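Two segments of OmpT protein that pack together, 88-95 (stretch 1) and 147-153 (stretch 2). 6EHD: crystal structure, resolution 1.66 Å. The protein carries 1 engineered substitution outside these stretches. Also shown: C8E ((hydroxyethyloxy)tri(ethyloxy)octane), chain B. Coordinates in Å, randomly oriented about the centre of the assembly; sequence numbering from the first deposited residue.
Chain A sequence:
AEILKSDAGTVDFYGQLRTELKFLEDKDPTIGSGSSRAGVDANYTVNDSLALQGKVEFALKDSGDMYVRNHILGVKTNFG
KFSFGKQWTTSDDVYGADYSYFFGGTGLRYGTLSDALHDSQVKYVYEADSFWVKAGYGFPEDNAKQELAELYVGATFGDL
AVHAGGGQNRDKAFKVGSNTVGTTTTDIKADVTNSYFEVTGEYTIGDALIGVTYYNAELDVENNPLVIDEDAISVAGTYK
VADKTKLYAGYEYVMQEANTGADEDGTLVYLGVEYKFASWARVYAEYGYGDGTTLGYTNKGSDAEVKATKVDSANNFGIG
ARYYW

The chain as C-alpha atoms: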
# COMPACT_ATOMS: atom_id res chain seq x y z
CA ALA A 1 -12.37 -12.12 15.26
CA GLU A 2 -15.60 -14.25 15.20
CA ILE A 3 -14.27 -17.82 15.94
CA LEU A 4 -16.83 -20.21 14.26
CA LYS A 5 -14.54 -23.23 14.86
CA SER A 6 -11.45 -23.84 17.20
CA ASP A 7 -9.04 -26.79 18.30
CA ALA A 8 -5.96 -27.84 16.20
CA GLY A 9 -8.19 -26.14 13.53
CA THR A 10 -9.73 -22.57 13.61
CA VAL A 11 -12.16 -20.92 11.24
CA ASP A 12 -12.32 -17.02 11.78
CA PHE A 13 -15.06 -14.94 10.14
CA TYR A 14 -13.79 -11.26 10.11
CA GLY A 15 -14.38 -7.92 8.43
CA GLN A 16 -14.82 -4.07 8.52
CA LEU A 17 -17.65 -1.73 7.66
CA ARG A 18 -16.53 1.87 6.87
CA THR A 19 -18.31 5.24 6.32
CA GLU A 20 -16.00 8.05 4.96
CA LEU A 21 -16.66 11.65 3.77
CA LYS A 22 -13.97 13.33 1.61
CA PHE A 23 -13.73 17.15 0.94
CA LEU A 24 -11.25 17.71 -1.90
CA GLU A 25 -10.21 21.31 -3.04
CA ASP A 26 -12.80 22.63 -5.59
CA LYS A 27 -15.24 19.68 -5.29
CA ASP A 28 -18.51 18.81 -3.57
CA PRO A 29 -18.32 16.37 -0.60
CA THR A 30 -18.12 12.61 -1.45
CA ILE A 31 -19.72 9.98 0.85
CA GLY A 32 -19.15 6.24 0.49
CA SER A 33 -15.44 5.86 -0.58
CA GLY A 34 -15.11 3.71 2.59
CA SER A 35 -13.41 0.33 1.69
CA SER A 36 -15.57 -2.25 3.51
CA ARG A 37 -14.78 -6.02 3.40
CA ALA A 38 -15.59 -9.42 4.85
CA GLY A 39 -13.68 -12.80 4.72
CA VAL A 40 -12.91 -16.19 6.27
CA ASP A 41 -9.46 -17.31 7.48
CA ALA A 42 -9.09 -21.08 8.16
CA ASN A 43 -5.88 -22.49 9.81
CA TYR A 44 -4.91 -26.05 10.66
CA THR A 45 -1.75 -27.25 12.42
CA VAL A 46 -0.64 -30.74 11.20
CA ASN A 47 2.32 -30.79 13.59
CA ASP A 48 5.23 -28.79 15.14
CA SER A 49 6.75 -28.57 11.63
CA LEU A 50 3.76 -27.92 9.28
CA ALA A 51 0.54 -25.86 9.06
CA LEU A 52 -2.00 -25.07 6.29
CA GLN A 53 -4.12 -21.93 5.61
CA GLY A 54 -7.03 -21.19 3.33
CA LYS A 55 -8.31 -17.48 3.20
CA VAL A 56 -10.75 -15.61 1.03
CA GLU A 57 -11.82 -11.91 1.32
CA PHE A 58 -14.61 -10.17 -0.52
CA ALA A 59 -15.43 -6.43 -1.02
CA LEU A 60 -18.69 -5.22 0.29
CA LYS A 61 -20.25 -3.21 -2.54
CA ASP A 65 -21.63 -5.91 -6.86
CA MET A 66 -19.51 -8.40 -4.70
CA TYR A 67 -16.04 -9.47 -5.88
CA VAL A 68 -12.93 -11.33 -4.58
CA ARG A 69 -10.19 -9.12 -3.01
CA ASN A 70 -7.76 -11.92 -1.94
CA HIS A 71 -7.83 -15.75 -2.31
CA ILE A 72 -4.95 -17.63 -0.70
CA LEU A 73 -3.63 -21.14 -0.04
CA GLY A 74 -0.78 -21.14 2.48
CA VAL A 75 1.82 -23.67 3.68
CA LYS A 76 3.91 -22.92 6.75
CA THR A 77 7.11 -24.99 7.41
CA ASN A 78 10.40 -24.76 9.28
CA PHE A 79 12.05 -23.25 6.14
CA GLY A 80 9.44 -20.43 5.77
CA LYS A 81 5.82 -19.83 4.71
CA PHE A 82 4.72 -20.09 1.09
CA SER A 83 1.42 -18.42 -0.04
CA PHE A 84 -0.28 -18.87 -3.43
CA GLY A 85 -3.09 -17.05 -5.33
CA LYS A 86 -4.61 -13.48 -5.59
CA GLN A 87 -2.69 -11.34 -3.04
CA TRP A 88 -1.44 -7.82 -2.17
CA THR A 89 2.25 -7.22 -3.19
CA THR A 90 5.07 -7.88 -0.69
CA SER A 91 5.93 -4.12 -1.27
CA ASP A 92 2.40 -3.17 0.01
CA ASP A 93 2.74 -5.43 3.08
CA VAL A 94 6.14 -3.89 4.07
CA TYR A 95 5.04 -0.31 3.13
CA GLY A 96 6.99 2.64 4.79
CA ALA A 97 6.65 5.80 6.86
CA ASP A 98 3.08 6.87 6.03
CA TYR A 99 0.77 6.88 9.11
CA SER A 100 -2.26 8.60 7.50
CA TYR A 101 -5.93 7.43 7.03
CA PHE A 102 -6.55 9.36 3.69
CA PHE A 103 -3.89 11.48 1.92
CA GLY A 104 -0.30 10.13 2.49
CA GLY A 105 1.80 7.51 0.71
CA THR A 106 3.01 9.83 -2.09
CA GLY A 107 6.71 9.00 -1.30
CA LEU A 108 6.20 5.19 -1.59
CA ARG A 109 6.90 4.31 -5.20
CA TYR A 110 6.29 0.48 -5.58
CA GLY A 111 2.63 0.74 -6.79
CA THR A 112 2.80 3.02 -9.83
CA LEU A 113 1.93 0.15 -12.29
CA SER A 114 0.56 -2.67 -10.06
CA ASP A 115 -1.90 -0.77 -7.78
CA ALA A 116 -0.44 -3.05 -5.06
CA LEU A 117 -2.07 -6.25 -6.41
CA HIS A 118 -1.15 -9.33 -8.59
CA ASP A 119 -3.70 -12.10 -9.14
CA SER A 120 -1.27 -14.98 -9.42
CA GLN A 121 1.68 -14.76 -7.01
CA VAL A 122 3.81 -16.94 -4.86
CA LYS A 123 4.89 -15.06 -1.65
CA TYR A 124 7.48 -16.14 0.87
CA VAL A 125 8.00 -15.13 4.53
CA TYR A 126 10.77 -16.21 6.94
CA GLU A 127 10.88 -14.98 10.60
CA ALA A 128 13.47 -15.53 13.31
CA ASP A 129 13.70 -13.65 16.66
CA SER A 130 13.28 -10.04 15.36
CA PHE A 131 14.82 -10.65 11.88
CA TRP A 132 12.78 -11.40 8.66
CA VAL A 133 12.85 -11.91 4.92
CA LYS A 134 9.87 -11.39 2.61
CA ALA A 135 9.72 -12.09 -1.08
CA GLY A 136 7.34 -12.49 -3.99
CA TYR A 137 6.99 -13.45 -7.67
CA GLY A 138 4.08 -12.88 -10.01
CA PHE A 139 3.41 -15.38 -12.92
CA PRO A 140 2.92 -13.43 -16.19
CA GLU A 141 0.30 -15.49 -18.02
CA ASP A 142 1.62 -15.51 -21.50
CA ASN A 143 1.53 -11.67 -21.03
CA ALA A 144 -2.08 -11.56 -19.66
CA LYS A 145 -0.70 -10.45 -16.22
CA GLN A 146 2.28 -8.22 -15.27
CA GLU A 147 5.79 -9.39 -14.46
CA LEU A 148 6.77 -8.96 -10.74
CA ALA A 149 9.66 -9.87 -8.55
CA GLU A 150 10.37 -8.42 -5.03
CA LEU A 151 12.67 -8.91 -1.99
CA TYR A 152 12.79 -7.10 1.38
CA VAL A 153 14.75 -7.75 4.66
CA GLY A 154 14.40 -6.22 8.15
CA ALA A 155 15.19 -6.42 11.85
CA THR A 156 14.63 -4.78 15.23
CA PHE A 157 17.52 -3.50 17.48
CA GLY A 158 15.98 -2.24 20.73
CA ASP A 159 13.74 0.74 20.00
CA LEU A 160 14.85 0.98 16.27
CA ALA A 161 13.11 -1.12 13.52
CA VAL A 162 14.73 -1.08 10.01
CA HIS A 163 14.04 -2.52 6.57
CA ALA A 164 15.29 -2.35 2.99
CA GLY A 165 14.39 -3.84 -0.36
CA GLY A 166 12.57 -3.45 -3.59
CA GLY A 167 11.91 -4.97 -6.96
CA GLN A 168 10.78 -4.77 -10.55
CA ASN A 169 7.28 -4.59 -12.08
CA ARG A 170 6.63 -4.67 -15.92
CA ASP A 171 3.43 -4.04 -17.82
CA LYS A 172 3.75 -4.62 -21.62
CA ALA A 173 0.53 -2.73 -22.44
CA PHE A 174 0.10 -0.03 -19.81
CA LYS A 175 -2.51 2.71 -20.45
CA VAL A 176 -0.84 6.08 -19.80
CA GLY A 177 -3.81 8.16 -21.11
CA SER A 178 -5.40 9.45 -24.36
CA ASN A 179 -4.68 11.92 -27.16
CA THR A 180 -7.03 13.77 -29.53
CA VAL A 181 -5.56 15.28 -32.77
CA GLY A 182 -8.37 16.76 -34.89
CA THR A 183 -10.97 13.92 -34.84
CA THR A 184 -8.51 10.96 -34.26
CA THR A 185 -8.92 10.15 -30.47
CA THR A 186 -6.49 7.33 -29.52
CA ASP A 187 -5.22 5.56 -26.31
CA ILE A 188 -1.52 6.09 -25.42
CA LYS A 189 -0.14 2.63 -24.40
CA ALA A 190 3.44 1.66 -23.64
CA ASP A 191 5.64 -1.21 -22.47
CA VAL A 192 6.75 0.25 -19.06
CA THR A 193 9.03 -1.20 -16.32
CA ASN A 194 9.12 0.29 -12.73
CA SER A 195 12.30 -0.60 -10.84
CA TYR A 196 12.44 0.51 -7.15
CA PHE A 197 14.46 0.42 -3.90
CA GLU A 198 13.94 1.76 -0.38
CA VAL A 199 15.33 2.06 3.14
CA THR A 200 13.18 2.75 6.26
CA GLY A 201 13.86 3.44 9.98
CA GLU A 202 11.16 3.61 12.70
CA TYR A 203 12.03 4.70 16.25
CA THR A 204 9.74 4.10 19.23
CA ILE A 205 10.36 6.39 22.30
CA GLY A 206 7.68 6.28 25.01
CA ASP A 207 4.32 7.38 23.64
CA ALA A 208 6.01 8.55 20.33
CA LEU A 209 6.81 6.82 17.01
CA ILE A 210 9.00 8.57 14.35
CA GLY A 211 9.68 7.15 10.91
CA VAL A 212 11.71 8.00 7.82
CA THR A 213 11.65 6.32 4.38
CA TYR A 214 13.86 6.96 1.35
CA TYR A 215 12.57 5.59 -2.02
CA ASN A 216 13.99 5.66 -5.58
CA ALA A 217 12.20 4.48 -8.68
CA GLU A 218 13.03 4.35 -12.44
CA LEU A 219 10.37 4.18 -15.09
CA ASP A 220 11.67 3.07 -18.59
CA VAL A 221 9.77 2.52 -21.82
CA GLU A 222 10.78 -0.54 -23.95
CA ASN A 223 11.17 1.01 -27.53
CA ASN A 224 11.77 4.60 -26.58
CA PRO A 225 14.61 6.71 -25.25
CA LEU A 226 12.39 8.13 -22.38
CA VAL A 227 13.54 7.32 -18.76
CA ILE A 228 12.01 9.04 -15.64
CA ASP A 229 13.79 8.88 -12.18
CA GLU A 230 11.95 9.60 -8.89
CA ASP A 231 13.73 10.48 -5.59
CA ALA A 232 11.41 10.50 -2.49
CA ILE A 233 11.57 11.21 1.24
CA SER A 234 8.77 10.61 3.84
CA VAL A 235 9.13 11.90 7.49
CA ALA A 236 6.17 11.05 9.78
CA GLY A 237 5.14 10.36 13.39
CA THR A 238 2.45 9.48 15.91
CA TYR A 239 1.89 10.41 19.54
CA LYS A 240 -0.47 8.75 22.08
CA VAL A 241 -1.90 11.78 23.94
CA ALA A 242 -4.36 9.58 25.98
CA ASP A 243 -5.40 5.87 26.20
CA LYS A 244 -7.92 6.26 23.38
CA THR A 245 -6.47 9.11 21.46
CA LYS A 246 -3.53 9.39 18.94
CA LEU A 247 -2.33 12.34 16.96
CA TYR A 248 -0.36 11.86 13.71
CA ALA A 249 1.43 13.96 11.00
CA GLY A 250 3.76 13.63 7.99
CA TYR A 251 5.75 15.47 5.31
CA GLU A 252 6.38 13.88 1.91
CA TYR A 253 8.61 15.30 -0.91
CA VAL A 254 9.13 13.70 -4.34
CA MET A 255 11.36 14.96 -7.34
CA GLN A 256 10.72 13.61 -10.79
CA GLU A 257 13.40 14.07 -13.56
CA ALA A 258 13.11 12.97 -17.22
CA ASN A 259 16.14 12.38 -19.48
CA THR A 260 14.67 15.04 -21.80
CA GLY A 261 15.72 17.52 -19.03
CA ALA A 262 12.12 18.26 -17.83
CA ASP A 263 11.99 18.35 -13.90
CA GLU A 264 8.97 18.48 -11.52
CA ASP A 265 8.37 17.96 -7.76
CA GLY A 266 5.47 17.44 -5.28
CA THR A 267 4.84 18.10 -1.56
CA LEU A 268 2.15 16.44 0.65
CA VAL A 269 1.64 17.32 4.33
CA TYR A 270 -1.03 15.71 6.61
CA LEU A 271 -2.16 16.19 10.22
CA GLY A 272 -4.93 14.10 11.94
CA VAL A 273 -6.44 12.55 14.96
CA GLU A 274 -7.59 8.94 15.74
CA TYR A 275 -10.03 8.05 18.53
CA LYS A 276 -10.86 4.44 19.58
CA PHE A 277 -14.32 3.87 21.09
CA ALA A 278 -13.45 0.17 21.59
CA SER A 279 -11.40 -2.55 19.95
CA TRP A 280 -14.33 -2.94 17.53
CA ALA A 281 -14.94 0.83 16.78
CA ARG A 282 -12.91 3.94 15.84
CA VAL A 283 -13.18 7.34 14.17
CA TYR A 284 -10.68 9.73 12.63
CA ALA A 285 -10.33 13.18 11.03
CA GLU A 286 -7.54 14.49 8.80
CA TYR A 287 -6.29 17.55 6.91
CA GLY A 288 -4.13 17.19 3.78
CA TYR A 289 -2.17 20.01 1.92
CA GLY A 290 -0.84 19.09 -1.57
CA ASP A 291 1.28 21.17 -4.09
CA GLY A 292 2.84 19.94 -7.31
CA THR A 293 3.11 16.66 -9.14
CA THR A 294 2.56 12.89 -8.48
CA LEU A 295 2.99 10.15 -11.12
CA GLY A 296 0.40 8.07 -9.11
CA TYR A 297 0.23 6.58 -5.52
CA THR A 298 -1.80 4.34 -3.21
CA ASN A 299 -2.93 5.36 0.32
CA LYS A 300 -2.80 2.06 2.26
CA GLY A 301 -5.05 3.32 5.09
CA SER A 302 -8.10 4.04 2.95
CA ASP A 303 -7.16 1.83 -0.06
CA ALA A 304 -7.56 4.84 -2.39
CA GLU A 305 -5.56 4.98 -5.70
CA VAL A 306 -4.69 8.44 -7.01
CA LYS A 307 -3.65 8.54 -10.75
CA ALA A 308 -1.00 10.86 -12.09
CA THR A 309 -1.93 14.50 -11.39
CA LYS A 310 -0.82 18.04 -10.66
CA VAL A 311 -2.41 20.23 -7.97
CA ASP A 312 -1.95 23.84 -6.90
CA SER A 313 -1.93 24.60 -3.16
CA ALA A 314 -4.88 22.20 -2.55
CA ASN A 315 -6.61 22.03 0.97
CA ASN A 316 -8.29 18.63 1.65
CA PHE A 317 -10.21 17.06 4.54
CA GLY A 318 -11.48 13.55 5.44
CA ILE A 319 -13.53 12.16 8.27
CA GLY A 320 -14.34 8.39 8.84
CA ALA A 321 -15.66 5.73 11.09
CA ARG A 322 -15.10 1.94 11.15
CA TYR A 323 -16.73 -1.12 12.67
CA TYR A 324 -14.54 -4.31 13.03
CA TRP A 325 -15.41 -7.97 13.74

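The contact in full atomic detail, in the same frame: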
# COMPACT_ATOMS: atom_id res chain seq x y z
N TRP A 88 -2.14 -9.15 -2.12
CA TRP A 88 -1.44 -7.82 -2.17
C TRP A 88 0.06 -8.06 -2.46
O TRP A 88 0.58 -9.16 -2.07
CB TRP A 88 -1.63 -7.02 -0.89
CG TRP A 88 -3.06 -6.86 -0.46
CD1 TRP A 88 -3.56 -7.22 0.76
CD2 TRP A 88 -4.17 -6.51 -1.26
NE1 TRP A 88 -4.90 -7.02 0.79
CE2 TRP A 88 -5.31 -6.58 -0.45
CE3 TRP A 88 -4.33 -6.13 -2.62
CZ2 TRP A 88 -6.60 -6.30 -0.92
CZ3 TRP A 88 -5.62 -5.82 -3.09
CH2 TRP A 88 -6.72 -5.91 -2.24
N THR A 89 0.76 -7.09 -3.04
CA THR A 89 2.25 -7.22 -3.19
C THR A 89 3.00 -7.23 -1.84
O THR A 89 2.52 -6.67 -0.81
CB THR A 89 2.86 -6.15 -4.12
OG1 THR A 89 2.73 -4.84 -3.54
CG2 THR A 89 2.25 -6.17 -5.50
N THR A 90 4.14 -7.90 -1.81
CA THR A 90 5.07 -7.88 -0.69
C THR A 90 5.46 -6.36 -0.36
O THR A 90 5.52 -5.97 0.82
CB THR A 90 6.38 -8.66 -1.01
OG1 THR A 90 6.06 -10.03 -1.26
CG2 THR A 90 7.38 -8.57 0.15
N SER A 91 5.65 -5.59 -1.43
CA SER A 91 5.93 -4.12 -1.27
C SER A 91 4.83 -3.36 -0.50
O SER A 91 5.12 -2.43 0.31
CB SER A 91 6.25 -3.47 -2.65
OG SER A 91 5.25 -3.80 -3.62
N ASP A 92 3.58 -3.75 -0.72
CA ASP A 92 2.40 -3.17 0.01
C ASP A 92 2.37 -3.63 1.44
O ASP A 92 2.07 -2.80 2.33
CB ASP A 92 1.12 -3.52 -0.69
CG ASP A 92 -0.11 -2.71 -0.23
OD1 ASP A 92 -0.12 -1.50 -0.40
OD2 ASP A 92 -1.09 -3.34 0.21
N ASP A 93 2.73 -4.90 1.70
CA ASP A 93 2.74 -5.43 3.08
C ASP A 93 3.80 -4.69 3.90
O ASP A 93 3.58 -4.30 5.10
CB ASP A 93 3.10 -6.94 3.10
CG ASP A 93 2.07 -7.86 2.45
OD1 ASP A 93 0.92 -7.46 2.20
OD2 ASP A 93 2.51 -9.07 2.16
N VAL A 94 5.01 -4.51 3.32
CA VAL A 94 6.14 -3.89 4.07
C VAL A 94 5.91 -2.36 4.20
O VAL A 94 6.09 -1.80 5.27
CB VAL A 94 7.47 -4.16 3.37
CG1 VAL A 94 8.64 -3.27 3.84
CG2 VAL A 94 7.84 -5.65 3.34
N TYR A 95 5.47 -1.70 3.14
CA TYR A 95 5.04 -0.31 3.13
C TYR A 95 6.22 0.64 3.53
O TYR A 95 7.40 0.43 3.02
CB TYR A 95 3.73 -0.12 3.96
CG TYR A 95 2.86 1.06 3.52
CD1 TYR A 95 2.42 1.19 2.16
CD2 TYR A 95 2.41 2.05 4.44
CE1 TYR A 95 1.66 2.27 1.74
CE2 TYR A 95 1.55 3.10 4.00
CZ TYR A 95 1.21 3.25 2.66
OH TYR A 95 0.38 4.30 2.22
N GLU A 147 4.64 -8.78 -15.13
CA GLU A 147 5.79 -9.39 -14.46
C GLU A 147 6.04 -8.70 -13.09
O GLU A 147 5.93 -7.45 -13.02
CB GLU A 147 7.08 -9.24 -15.28
CG GLU A 147 6.97 -9.79 -16.73
CD GLU A 147 8.26 -9.66 -17.54
OE1 GLU A 147 9.34 -9.29 -17.01
OE2 GLU A 147 8.19 -9.91 -18.75
N LEU A 148 6.46 -9.47 -12.11
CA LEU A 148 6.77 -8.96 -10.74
C LEU A 148 7.76 -9.85 -10.01
O LEU A 148 7.62 -11.08 -9.94
CB LEU A 148 5.46 -8.83 -9.92
CG LEU A 148 5.53 -8.30 -8.49
CD1 LEU A 148 5.85 -6.81 -8.50
CD2 LEU A 148 4.23 -8.54 -7.77
N ALA A 149 8.74 -9.20 -9.40
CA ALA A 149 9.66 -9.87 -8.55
C ALA A 149 10.13 -8.85 -7.45
O ALA A 149 10.57 -7.73 -7.80
CB ALA A 149 10.88 -10.38 -9.35
N GLU A 150 10.09 -9.30 -6.19
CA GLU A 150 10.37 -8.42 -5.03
C GLU A 150 11.10 -9.13 -3.91
O GLU A 150 10.88 -10.32 -3.70
CB GLU A 150 9.00 -7.86 -4.46
CG GLU A 150 8.21 -7.06 -5.49
CD GLU A 150 6.98 -6.32 -4.90
OE1 GLU A 150 6.27 -7.00 -4.06
OE2 GLU A 150 6.72 -5.16 -5.30
N LEU A 151 11.94 -8.39 -3.15
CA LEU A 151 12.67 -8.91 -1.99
C LEU A 151 12.93 -7.80 -1.01
O LEU A 151 13.43 -6.73 -1.44
CB LEU A 151 14.04 -9.52 -2.43
CG LEU A 151 15.03 -9.92 -1.32
CD1 LEU A 151 14.48 -11.06 -0.56
CD2 LEU A 151 16.42 -10.35 -1.88
N TYR A 152 12.57 -8.04 0.25
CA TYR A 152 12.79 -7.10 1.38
C TYR A 152 13.40 -7.87 2.57
O TYR A 152 13.05 -9.07 2.82
CB TYR A 152 11.44 -6.41 1.78
CG TYR A 152 10.89 -5.46 0.75
CD1 TYR A 152 10.16 -5.88 -0.36
CD2 TYR A 152 11.05 -4.07 0.89
CE1 TYR A 152 9.68 -4.99 -1.30
CE2 TYR A 152 10.52 -3.17 -0.01
CZ TYR A 152 9.85 -3.61 -1.12
OH TYR A 152 9.37 -2.68 -2.07
N VAL A 153 14.21 -7.19 3.40
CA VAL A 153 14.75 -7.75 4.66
C VAL A 153 14.61 -6.74 5.78
O VAL A 153 14.72 -5.53 5.51
CB VAL A 153 16.27 -8.17 4.50
CG1 VAL A 153 17.13 -6.97 4.16
CG2 VAL A 153 16.82 -8.73 5.78
O9 C8E B . 3.74 -10.16 5.77
C10 C8E B . 2.98 -11.27 6.17
C11 C8E B . 3.13 -11.67 7.63
O12 C8E B . 4.44 -11.37 8.13
C13 C8E B . 4.64 -11.82 9.47
C14 C8E B . 5.99 -11.31 10.02
O15 C8E B . 6.25 -9.89 9.82
C16 C8E B . 7.45 -9.50 10.52
C17 C8E B . 8.05 -8.22 9.95
O18 C8E B . 7.11 -7.29 9.49
C19 C8E B . 7.54 -6.02 8.98
C20 C8E B . 7.40 -5.93 7.47
O21 C8E B . 6.06 -6.20 7.15
O HOH W 1 5.29 -9.68 -3.99

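Stretch 1 holds a short helix, residues 90-94, that lies against the strand of stretch 2. Their axes approach to 9.0 Å and their N-to-C directions differ by 30°, so the two run roughly alongside each other. The CA atoms set the register: Thr90 CA lies 6.9 Å from Glu150 CA, and Val94 CA 7.9 Å from Tyr152 CA. Strand alternation selects the contacting residues, since Leu148, Glu150 and Tyr152 direct CA-to-CB toward the helix. The contact is small, burying 317 Å² over both sides.

The polar part of the pairing centres on the Glu150 carboxylate, which meets the first turn of the helix, where backbone NH groups lack acceptors from a preceding turn. Ser91 N donates to Glu150 OE1 at 3.0 Å, with an N-H...acceptor angle of 158°. Ser91 OG donates to Glu150 OE2 at 2.6 Å, so one residue engages both carboxylate oxygens. Ser91 OG in turn accepts from Thr89 OG1 at 2.7 Å, which links the N-cap residue to this network. Water 1 adds a bridge: it accepts from Thr90 N at 3.0 Å and donates to Glu150 OE1 at 2.9 Å.

Within stretch 1 the helix is held by its own backbone bonds, Val94 N to Thr90 O and Tyr95 N to Ser91 O, both 2.9 Å. Tyr95 then leaves helical geometry with positive phi (62°).

Apolar contacts flank the carboxylate. On one side, Thr89 CG2 meets Leu148 CD2 at 3.8 Å. On the other, Tyr152, the residue with the largest covered area (81 Å²), presents its ring to Val94 and Thr90: Val94 CG1 lies 3.9 Å from Tyr152 CD2 and Thr90 CG2 3.9 Å from Tyr152 CD1. Both methyl groups approach the ring obliquely. Ser91 CB comes within 3.3 Å of Tyr152 OH, whose hydroxyl is hydrogen-bonded elsewhere in the structure.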